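Local coordinates for protein ML032222a iGluR (Mnemiopsis leidyi, PDB 4YKI) that binds glycine in the two-lobed ligand-binding domain of an ionotropic glutamate receptor, an ion channel subunit probably opened by that ligand, at residues S35-K44 and F240-W248; L171-R179 and V191-V202. All coordinates share one frame; numbering follows the deposited sequence. Where two conformers were deposited one is given.

Interaction 1 of 2, residues S35-K44 and F240-W248; sequences SGMVNDMVVK and FIDILWEKW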
loop_
_atom_site.group_PDB
_atom_site.type_symbol
_atom_site.label_atom_id
_atom_site.label_comp_id
_atom_site.label_asym_id
_atom_site.label_seq_id
_atom_site.Cartn_x
_atom_site.Cartn_y
_atom_site.Cartn_z
ATOM N N SER B 35 8.769 -16.842 15.227
ATOM C CA SER B 35 9.636 -16.627 14.087
ATOM C C SER B 35 8.761 -16.235 12.897
ATOM O O SER B 35 7.546 -16.388 12.926
ATOM C CB SER B 35 10.466 -17.871 13.770
ATOM O OG SER B 35 9.630 -18.978 13.486
ATOM N N GLY B 36 9.388 -15.743 11.836
ATOM C CA GLY B 36 8.693 -15.427 10.606
ATOM C C GLY B 36 8.971 -14.019 10.119
ATOM O O GLY B 36 9.758 -13.287 10.720
ATOM N N MET B 37 8.348 -13.654 9.002
ATOM C CA MET B 37 8.541 -12.337 8.410
ATOM C C MET B 37 8.222 -11.214 9.384
ATOM O O MET B 37 8.997 -10.257 9.518
ATOM C CB MET B 37 7.681 -12.212 7.156
ATOM C CG MET B 37 7.692 -10.819 6.560
ATOM S SD MET B 37 6.801 -10.771 5.013
ATOM C CE MET B 37 7.045 -9.077 4.490
ATOM N N VAL B 38 7.074 -11.291 10.045
ATOM C CA VAL B 38 6.704 -10.230 10.971
ATOM C C VAL B 38 7.651 -10.198 12.176
ATOM O O VAL B 38 8.047 -9.135 12.641
ATOM C CB VAL B 38 5.216 -10.338 11.399
ATOM C CG1 VAL B 38 4.894 -9.441 12.575
ATOM C CG2 VAL B 38 4.333 -9.961 10.202
ATOM N N ASN B 39 8.026 -11.365 12.698
ATOM C CA ASN B 39 8.983 -11.396 13.781
ATOM C C ASN B 39 10.288 -10.697 13.401
ATOM O O ASN B 39 10.852 -9.954 14.191
ATOM C CB ASN B 39 9.267 -12.821 14.240
ATOM C CG ASN B 39 10.172 -12.845 15.448
ATOM O OD1 ASN B 39 9.815 -12.360 16.513
ATOM N ND2 ASN B 39 11.355 -13.407 15.287
ATOM N N ASP B 40 10.780 -10.956 12.195
ATOM C CA ASP B 40 12.012 -10.308 11.736
ATOM C C ASP B 40 11.841 -8.786 11.676
ATOM O O ASP B 40 12.757 -8.059 12.006
ATOM C CB ASP B 40 12.443 -10.839 10.356
ATOM C CG ASP B 40 13.054 -12.223 10.396
ATOM O OD1 ASP B 40 13.357 -12.735 11.490
ATOM O OD2 ASP B 40 13.274 -12.761 9.294
ATOM N N MET B 41 10.669 -8.310 11.259
ATOM C CA MET B 41 10.368 -6.881 11.278
ATOM C C MET B 41 10.399 -6.322 12.704
ATOM O O MET B 41 10.986 -5.272 12.944
ATOM C CB MET B 41 8.999 -6.631 10.650
ATOM C CG MET B 41 8.946 -6.953 9.169
ATOM S SD MET B 41 7.306 -7.044 8.466
ATOM C CE MET B 41 6.733 -5.340 8.608
ATOM N N VAL B 42 9.767 -7.028 13.636
ATOM C CA VAL B 42 9.698 -6.583 15.034
ATOM C C VAL B 42 11.087 -6.541 15.661
ATOM O O VAL B 42 11.423 -5.602 16.371
ATOM C CB VAL B 42 8.759 -7.488 15.857
ATOM C CG1 VAL B 42 8.896 -7.222 17.350
ATOM C CG2 VAL B 42 7.318 -7.301 15.429
ATOM N N VAL B 43 11.891 -7.562 15.401
ATOM C CA VAL B 43 13.242 -7.606 15.940
ATOM C C VAL B 43 14.030 -6.374 15.491
ATOM O O VAL B 43 14.696 -5.718 16.288
ATOM C CB VAL B 43 13.982 -8.898 15.528
ATOM C CG1 VAL B 43 15.471 -8.807 15.809
ATOM C CG2 VAL B 43 13.402 -10.105 16.264
ATOM N N LYS B 44 13.977 -6.064 14.203
ATOM C CA LYS B 44 14.685 -4.898 13.689
ATOM C C LYS B 44 14.150 -3.580 14.267
ATOM O O LYS B 44 14.921 -2.703 14.615
ATOM C CB LYS B 44 14.619 -4.885 12.161
ATOM C CG LYS B 44 15.576 -3.930 11.476
ATOM C CD LYS B 44 17.053 -4.241 11.752
ATOM C CE LYS B 44 17.472 -5.618 11.217
ATOM N NZ LYS B 44 18.957 -5.875 11.264
ATOM N N PHE B 240 13.878 -4.081 2.436
ATOM C CA PHE B 240 13.846 -5.080 3.500
ATOM C C PHE B 240 12.563 -5.916 3.478
ATOM O O PHE B 240 12.599 -7.124 3.705
ATOM C CB PHE B 240 14.027 -4.381 4.845
ATOM C CG PHE B 240 14.169 -5.307 6.033
ATOM C CD1 PHE B 240 15.121 -6.321 6.063
ATOM C CD2 PHE B 240 13.381 -5.114 7.150
ATOM C CE1 PHE B 240 15.250 -7.138 7.166
ATOM C CE2 PHE B 240 13.515 -5.929 8.267
ATOM C CZ PHE B 240 14.458 -6.932 8.274
ATOM N N ILE B 241 11.430 -5.290 3.194
ATOM C CA ILE B 241 10.174 -6.026 3.147
ATOM C C ILE B 241 10.244 -7.096 2.056
ATOM O O ILE B 241 9.885 -8.244 2.284
ATOM C CB ILE B 241 8.948 -5.086 2.960
ATOM C CG1 ILE B 241 8.886 -4.019 4.057
ATOM C CG2 ILE B 241 7.657 -5.884 2.916
ATOM C CD1 ILE B 241 8.759 -4.537 5.454
ATOM N N ASP B 242 10.723 -6.716 0.879
ATOM C CA ASP B 242 10.816 -7.651 -0.233
ATOM C C ASP B 242 11.801 -8.781 0.089
ATOM O O ASP B 242 11.542 -9.939 -0.225
ATOM C CB ASP B 242 11.237 -6.933 -1.526
ATOM C CG ASP B 242 10.136 -6.070 -2.130
ATOM O OD1 ASP B 242 8.957 -6.284 -1.837
ATOM O OD2 ASP B 242 10.455 -5.189 -2.947
ATOM N N ILE B 243 12.928 -8.446 0.696
ATOM C CA ILE B 243 13.902 -9.465 1.084
ATOM C C ILE B 243 13.287 -10.466 2.080
ATOM O O ILE B 243 13.504 -11.675 1.976
ATOM C CB ILE B 243 15.169 -8.793 1.632
ATOM C CG1 ILE B 243 15.952 -8.195 0.450
ATOM C CG2 ILE B 243 16.046 -9.769 2.439
ATOM C CD1 ILE B 243 17.027 -7.194 0.826
ATOM N N LEU B 244 12.502 -9.977 3.032
ATOM C CA LEU B 244 11.858 -10.888 3.988
ATOM C C LEU B 244 10.797 -11.765 3.346
ATOM O O LEU B 244 10.663 -12.926 3.720
ATOM C CB LEU B 244 11.243 -10.116 5.139
ATOM C CG LEU B 244 12.216 -9.427 6.089
ATOM C CD1 LEU B 244 11.423 -8.697 7.161
ATOM C CD2 LEU B 244 13.229 -10.394 6.721
ATOM N N TRP B 245 10.025 -11.228 2.406
ATOM C CA TRP B 245 9.032 -12.055 1.734
ATOM C C TRP B 245 9.744 -13.184 0.954
ATOM O O TRP B 245 9.310 -14.330 0.961
ATOM C CB TRP B 245 8.151 -11.227 0.800
ATOM C CG TRP B 245 7.126 -12.050 0.094
ATOM C CD1 TRP B 245 7.086 -12.319 -1.224
ATOM C CD2 TRP B 245 5.991 -12.710 0.674
ATOM N NE1 TRP B 245 6.003 -13.089 -1.524
ATOM C CE2 TRP B 245 5.321 -13.358 -0.372
ATOM C CE3 TRP B 245 5.475 -12.821 1.977
ATOM C CZ2 TRP B 245 4.174 -14.104 -0.168
ATOM C CZ3 TRP B 245 4.323 -13.578 2.174
ATOM C CH2 TRP B 245 3.685 -14.196 1.104
ATOM N N GLU B 246 10.840 -12.855 0.279
ATOM C CA GLU B 246 11.625 -13.874 -0.415
ATOM C C GLU B 246 12.167 -14.932 0.557
ATOM O O GLU B 246 12.154 -16.128 0.258
ATOM C CB GLU B 246 12.765 -13.214 -1.196
ATOM C CG GLU B 246 13.744 -14.181 -1.849
ATOM C CD GLU B 246 13.164 -14.901 -3.054
ATOM O OE1 GLU B 246 12.034 -14.567 -3.472
ATOM O OE2 GLU B 246 13.854 -15.799 -3.592
ATOM N N LYS B 247 12.664 -14.490 1.708
ATOM C CA LYS B 247 13.188 -15.406 2.715
ATOM C C LYS B 247 12.139 -16.387 3.210
ATOM O O LYS B 247 12.411 -17.581 3.333
ATOM C CB LYS B 247 13.695 -14.608 3.917
ATOM C CG LYS B 247 14.124 -15.463 5.111
ATOM C CD LYS B 247 14.663 -14.599 6.231
ATOM C CE LYS B 247 14.916 -15.421 7.488
ATOM N NZ LYS B 247 15.367 -14.547 8.620
ATOM N N TRP B 248 10.943 -15.886 3.495
ATOM C CA TRP B 248 9.948 -16.655 4.238
ATOM C C TRP B 248 8.870 -17.330 3.397
ATOM O O TRP B 248 8.319 -18.352 3.812
ATOM C CB TRP B 248 9.260 -15.761 5.279
ATOM C CG TRP B 248 10.141 -15.438 6.410
ATOM C CD1 TRP B 248 10.789 -14.264 6.649
ATOM C CD2 TRP B 248 10.488 -16.316 7.481
ATOM N NE1 TRP B 248 11.531 -14.364 7.806
ATOM C CE2 TRP B 248 11.356 -15.615 8.334
ATOM C CE3 TRP B 248 10.150 -17.638 7.793
ATOM C CZ2 TRP B 248 11.892 -16.197 9.486
ATOM C CZ3 TRP B 248 10.673 -18.207 8.924
ATOM C CH2 TRP B 248 11.543 -17.498 9.757
HETATM O O HOH W 1 15.710 -14.219 11.263
#
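The CA of Gly36 sits over one face of the Trp248 indole, 3.4 Å from the centroid of the six-membered ring and 9° off the normal, a CH-pi contact made by backbone instead of a side chain. The next peptide nitrogen lies over that same face, with Met37 N 3.4 Å from Trp248 CD1. At the backbone angles of Gly36 a CB would be jammed against the carbonyl oxygen of the residue before; the glycine is also the N-cap of helix 37-49. Across the opposite face runs the extended chain of Lys247, its CE near the rim. Lys247 NZ and Trp248 NE1 share one acceptor, Asp40 OD2. Trp248 NE1 donates to Asp40 OD2 at 2.8 Å and 161°, in the ring plane but from above the carboxylate, while Lys247 NZ forms a salt bridge with Asp40 OD2, also 2.8 Å, from the other face; a water joins Asp40 OD1 to the same ammonium. Replacing Trp248 by alanine removes the indole, which would probably leave Asp40 OD2 with one donor fewer and uncover the Gly36 peptide. Deeper in, Met37 CG is anti to the backbone N (chi1 173°) and the chain extended, bringing SD to the Trp245 ring edge, a Met-aromatic contact, and CE to 3.6 Å from Ile241 CG2. Met37 thus forms a single knob-into-hole contact, among Ile241, Leu244, Trp245 and Trp248, between two roughly antiparallel helices of the periplasmic-binding-protein-like fold of glutamate receptor ligand-binding domains.

Interaction 2 of 2, residues L171-R179 and V191-V202; sequences LNHAIETLR and VLAHNLISDCDV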
loop_
_atom_site.group_PDB
_atom_site.type_symbol
_atom_site.label_atom_id
_atom_site.label_comp_id
_atom_site.label_asym_id
_atom_site.label_seq_id
_atom_site.Cartn_x
_atom_site.Cartn_y
_atom_site.Cartn_z
ATOM N N LEU B 171 -7.330 -20.821 10.370
ATOM C CA LEU B 171 -6.717 -21.168 9.099
ATOM C C LEU B 171 -6.478 -22.666 8.984
ATOM O O LEU B 171 -6.677 -23.245 7.912
ATOM C CB LEU B 171 -5.421 -20.400 8.931
ATOM C CG LEU B 171 -4.746 -20.552 7.575
ATOM C CD1 LEU B 171 -5.650 -20.100 6.421
ATOM C CD2 LEU B 171 -3.458 -19.725 7.596
ATOM N N ASN B 172 -6.047 -23.327 10.055
ATOM C CA ASN B 172 -5.847 -24.774 9.994
ATOM C C ASN B 172 -7.131 -25.514 9.677
ATOM O O ASN B 172 -7.134 -26.416 8.846
ATOM C CB ASN B 172 -5.249 -25.304 11.294
ATOM C CG ASN B 172 -3.797 -24.912 11.476
ATOM O OD1 ASN B 172 -3.105 -24.547 10.527
ATOM N ND2 ASN B 172 -3.323 -24.983 12.720
ATOM N N HIS B 173 -8.214 -25.145 10.331
ATOM C CA HIS B 173 -9.517 -25.758 10.098
ATOM C C HIS B 173 -9.962 -25.519 8.666
ATOM O O HIS B 173 -10.496 -26.425 7.998
ATOM C CB HIS B 173 -10.543 -25.182 11.083
ATOM C CG HIS B 173 -11.907 -25.782 10.974
ATOM N ND1 HIS B 173 -13.054 -25.042 11.162
ATOM C CD2 HIS B 173 -12.314 -27.047 10.705
ATOM C CE1 HIS B 173 -14.111 -25.821 11.012
ATOM N NE2 HIS B 173 -13.689 -27.043 10.732
ATOM N N ALA B 174 -9.754 -24.306 8.165
ATOM C CA ALA B 174 -10.148 -23.976 6.806
ATOM C C ALA B 174 -9.371 -24.809 5.798
ATOM O O ALA B 174 -9.955 -25.337 4.843
ATOM C CB ALA B 174 -9.921 -22.499 6.532
ATOM N N ILE B 175 -8.062 -24.910 5.966
ATOM C CA ILE B 175 -7.233 -25.669 5.028
ATOM C C ILE B 175 -7.563 -27.175 5.086
ATOM O O ILE B 175 -7.608 -27.838 4.046
ATOM C CB ILE B 175 -5.727 -25.366 5.217
ATOM C CG1 ILE B 175 -5.471 -23.922 4.779
ATOM C CG2 ILE B 175 -4.865 -26.362 4.438
ATOM C CD1 ILE B 175 -4.083 -23.405 5.007
ATOM N N GLU B 176 -7.817 -27.698 6.280
ATOM C CA GLU B 176 -8.228 -29.092 6.448
ATOM C C GLU B 176 -9.558 -29.372 5.749
ATOM O O GLU B 176 -9.751 -30.433 5.151
ATOM C CB GLU B 176 -8.350 -29.421 7.935
ATOM C CG GLU B 176 -8.871 -30.828 8.241
ATOM C CD GLU B 176 -9.111 -31.058 9.725
ATOM O OE1 GLU B 176 -8.942 -30.105 10.518
ATOM O OE2 GLU B 176 -9.470 -32.197 10.096
ATOM N N THR B 177 -10.482 -28.429 5.836
ATOM C CA THR B 177 -11.773 -28.555 5.186
ATOM C C THR B 177 -11.612 -28.470 3.672
ATOM O O THR B 177 -12.195 -29.295 2.934
ATOM C CB THR B 177 -12.777 -27.502 5.714
ATOM O OG1 THR B 177 -12.906 -27.657 7.128
ATOM C CG2 THR B 177 -14.123 -27.704 5.088
ATOM N N LEU B 178 -10.811 -27.534 3.197
ATOM C CA LEU B 178 -10.521 -27.439 1.773
ATOM C C LEU B 178 -9.928 -28.752 1.240
ATOM O O LEU B 178 -10.339 -29.260 0.189
ATOM C CB LEU B 178 -9.547 -26.294 1.525
ATOM C CG LEU B 178 -9.029 -26.154 0.097
ATOM C CD1 LEU B 178 -10.123 -25.782 -0.888
ATOM C CD2 LEU B 178 -7.927 -25.142 0.068
ATOM N N ARG B 179 -8.963 -29.309 1.960
ATOM C CA ARG B 179 -8.287 -30.537 1.529
ATOM C C ARG B 179 -9.230 -31.733 1.542
ATOM O O ARG B 179 -8.986 -32.733 0.842
ATOM C CB ARG B 179 -7.050 -30.794 2.393
ATOM C CG ARG B 179 -5.923 -29.853 2.058
ATOM C CD ARG B 179 -4.717 -30.010 2.986
ATOM N NE ARG B 179 -3.615 -29.183 2.532
ATOM C CZ ARG B 179 -2.623 -28.747 3.309
ATOM N NH1 ARG B 179 -2.595 -29.048 4.601
ATOM N NH2 ARG B 179 -1.674 -28.012 2.779
ATOM N N VAL B 191 -1.622 -15.376 1.896
ATOM C CA VAL B 191 -1.743 -16.479 2.831
ATOM C C VAL B 191 -1.995 -17.777 2.077
ATOM O O VAL B 191 -1.394 -18.817 2.365
ATOM C CB VAL B 191 -2.877 -16.195 3.849
ATOM C CG1 VAL B 191 -3.166 -17.391 4.736
ATOM C CG2 VAL B 191 -2.515 -14.978 4.707
ATOM N N LEU B 192 -2.891 -17.737 1.110
ATOM C CA LEU B 192 -3.186 -18.922 0.322
ATOM C C LEU B 192 -2.006 -19.286 -0.558
ATOM O O LEU B 192 -1.693 -20.480 -0.693
ATOM C CB LEU B 192 -4.455 -18.719 -0.505
ATOM C CG LEU B 192 -5.716 -18.526 0.328
ATOM C CD1 LEU B 192 -6.948 -18.404 -0.556
ATOM C CD2 LEU B 192 -5.895 -19.637 1.326
ATOM N N ALA B 193 -1.340 -18.302 -1.145
ATOM C CA ALA B 193 -0.197 -18.576 -2.026
ATOM C C ALA B 193 0.870 -19.353 -1.275
ATOM O O ALA B 193 1.419 -20.354 -1.773
ATOM C CB ALA B 193 0.379 -17.283 -2.587
ATOM N N HIS B 194 1.175 -18.923 -0.062
ATOM C CA HIS B 194 2.198 -19.579 0.709
ATOM C C HIS B 194 1.792 -20.973 1.169
ATOM O O HIS B 194 2.547 -21.952 1.010
ATOM C CB HIS B 194 2.567 -18.756 1.933
ATOM C CG HIS B 194 3.548 -19.459 2.797
ATOM N ND1 HIS B 194 4.882 -19.562 2.464
ATOM C CD2 HIS B 194 3.377 -20.198 3.912
ATOM C CE1 HIS B 194 5.500 -20.283 3.377
ATOM N NE2 HIS B 194 4.612 -20.687 4.267
ATOM N N ASN B 195 0.603 -21.062 1.750
ATOM C CA ASN B 195 0.184 -22.257 2.451
ATOM C C ASN B 195 -0.314 -23.390 1.555
ATOM O O ASN B 195 -0.329 -24.532 1.998
ATOM C CB ASN B 195 -0.844 -21.899 3.522
ATOM C CG ASN B 195 -0.214 -21.199 4.700
ATOM O OD1 ASN B 195 0.478 -21.842 5.480
ATOM N ND2 ASN B 195 -0.394 -19.903 4.814
ATOM N N LEU B 196 -0.685 -23.084 0.315
ATOM C CA LEU B 196 -1.243 -24.103 -0.584
ATOM C C LEU B 196 -0.303 -24.399 -1.746
ATOM O O LEU B 196 -0.708 -25.015 -2.734
ATOM C CB LEU B 196 -2.617 -23.648 -1.076
ATOM C CG LEU B 196 -3.652 -23.444 0.029
ATOM C CD1 LEU B 196 -4.930 -22.881 -0.532
ATOM C CD2 LEU B 196 -3.933 -24.710 0.792
ATOM N N ILE B 197 0.965 -24.021 -1.607
ATOM C CA ILE B 197 1.946 -24.156 -2.685
ATOM C C ILE B 197 2.103 -25.581 -3.219
ATOM O O ILE B 197 2.334 -25.763 -4.418
ATOM C CB ILE B 197 3.336 -23.588 -2.250
ATOM C CG1 ILE B 197 4.280 -23.466 -3.455
ATOM C CG2 ILE B 197 3.940 -24.416 -1.122
ATOM C CD1 ILE B 197 3.821 -22.477 -4.502
ATOM N N SER B 198 1.963 -26.564 -2.336
ATOM C CA SER B 198 2.129 -27.985 -2.683
ATOM C C SER B 198 0.799 -28.749 -2.763
ATOM O O SER B 198 0.774 -29.993 -2.771
ATOM C CB SER B 198 3.036 -28.671 -1.663
ATOM O OG SER B 198 2.393 -28.787 -0.404
ATOM N N ASP B 199 -0.302 -28.005 -2.814
ATOM C CA ASP B 199 -1.626 -28.598 -3.040
ATOM C C ASP B 199 -1.944 -28.538 -4.518
ATOM O O ASP B 199 -2.600 -27.622 -5.013
ATOM C CB ASP B 199 -2.692 -27.884 -2.212
ATOM C CG ASP B 199 -2.538 -28.154 -0.738
ATOM O OD1 ASP B 199 -1.771 -27.435 -0.066
ATOM O OD2 ASP B 199 -3.164 -29.104 -0.239
ATOM N N CYS B 200 -1.485 -29.552 -5.237
ATOM C CA CYS B 200 -1.571 -29.543 -6.684
ATOM C C CYS B 200 -2.990 -29.781 -7.188
ATOM O O CYS B 200 -3.259 -29.591 -8.371
ATOM C CB CYS B 200 -0.619 -30.590 -7.276
ATOM S SG CYS B 200 1.102 -30.445 -6.731
ATOM N N ASP B 201 -3.876 -30.204 -6.304
ATOM C CA ASP B 201 -5.274 -30.448 -6.640
ATOM C C ASP B 201 -6.172 -29.305 -6.134
ATOM O O ASP B 201 -7.385 -29.462 -6.043
ATOM C CB ASP B 201 -5.727 -31.804 -6.065
ATOM C CG ASP B 201 -5.511 -31.918 -4.557
ATOM O OD1 ASP B 201 -4.947 -30.977 -3.957
ATOM O OD2 ASP B 201 -5.891 -32.961 -3.963
ATOM N N VAL B 202 -5.568 -28.165 -5.802
ATOM C CA VAL B 202 -6.323 -26.958 -5.447
ATOM C C VAL B 202 -6.096 -25.922 -6.537
ATOM O O VAL B 202 -4.953 -25.654 -6.928
ATOM C CB VAL B 202 -5.880 -26.431 -4.068
ATOM C CG1 VAL B 202 -6.461 -25.060 -3.792
ATOM C CG2 VAL B 202 -6.302 -27.399 -2.971
HETATM O O HOH W 2 0.043 -26.040 4.308
#
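Leu171, Ile175 and Leu178, spaced along one side of helix 171-179, pack on helix 189-195 and the two type I beta turns that follow it, in the lobe of this periplasmic-binding-protein-like domain built on the sheet containing strands 109-118 and 183-188. The apolar contacts follow the helix in order. Leu171 CD2 meets Val191 CG1 tip to tip at 3.7 Å; Val191 also touches Glu17 and Arg144 of the glycine pocket. Ile175 has two branches at work: CD1 lies against Asn195 CB, crossing that side chain at about a right angle, and CG2 slides past Leu196 CD2. Leu178 CD2 faces Leu196 CD1 at 3.8 Å and reaches Val202, and both Leu178 and Val202 rest on Val116 of strand 109-118. Polar bonds run alongside. Asn195 ND2 bends back to Val191 O at 2.9 Å, a carbonyl that Asn195 N approaches from the other face. The same ND2 also donates to Gln18 O. A water accepts from Arg179 NH2 and donates to Asn195 O. A salt bridge between Arg179 and Asp199 closes the far end. The Arg179 chain is stretched out from CG to NE, which carries the guanidinium across to Asp199, with Ile175 CG2 centred over one of its faces. The two flat groups are 18° from coplanar and meet side-on: Arg179 NE binds Asp199 OD2 at 2.8 Å, and Arg179 NH2 binds Asp199 OD1 at 2.9 Å and 177°, on its syn lone pair.

Two lobes around one ligand are the organising principle of this fold, and the contacts sample both sides of it, their centres about 22 Å apart. Along the chain, interaction 2 is nested within the loop closed by interaction 1: helix 37-49 comes first, then 171-179 and 191-202, and lastly helix 240-248. Strand 109-118 is common ground, touched by Met37 and Trp245 through Met109 and by Leu178, Leu196 and Val202 through Val116. The two contacts also meet directly, Trp248 O lying 3.4 Å from His194 CE1. Interaction 2 borders the pocket through Val191, whose side chain is about 5 Å from bound glycine; interaction 1 lies further off in the other lobe, the Trp245 side chain about 11 Å from the ligand.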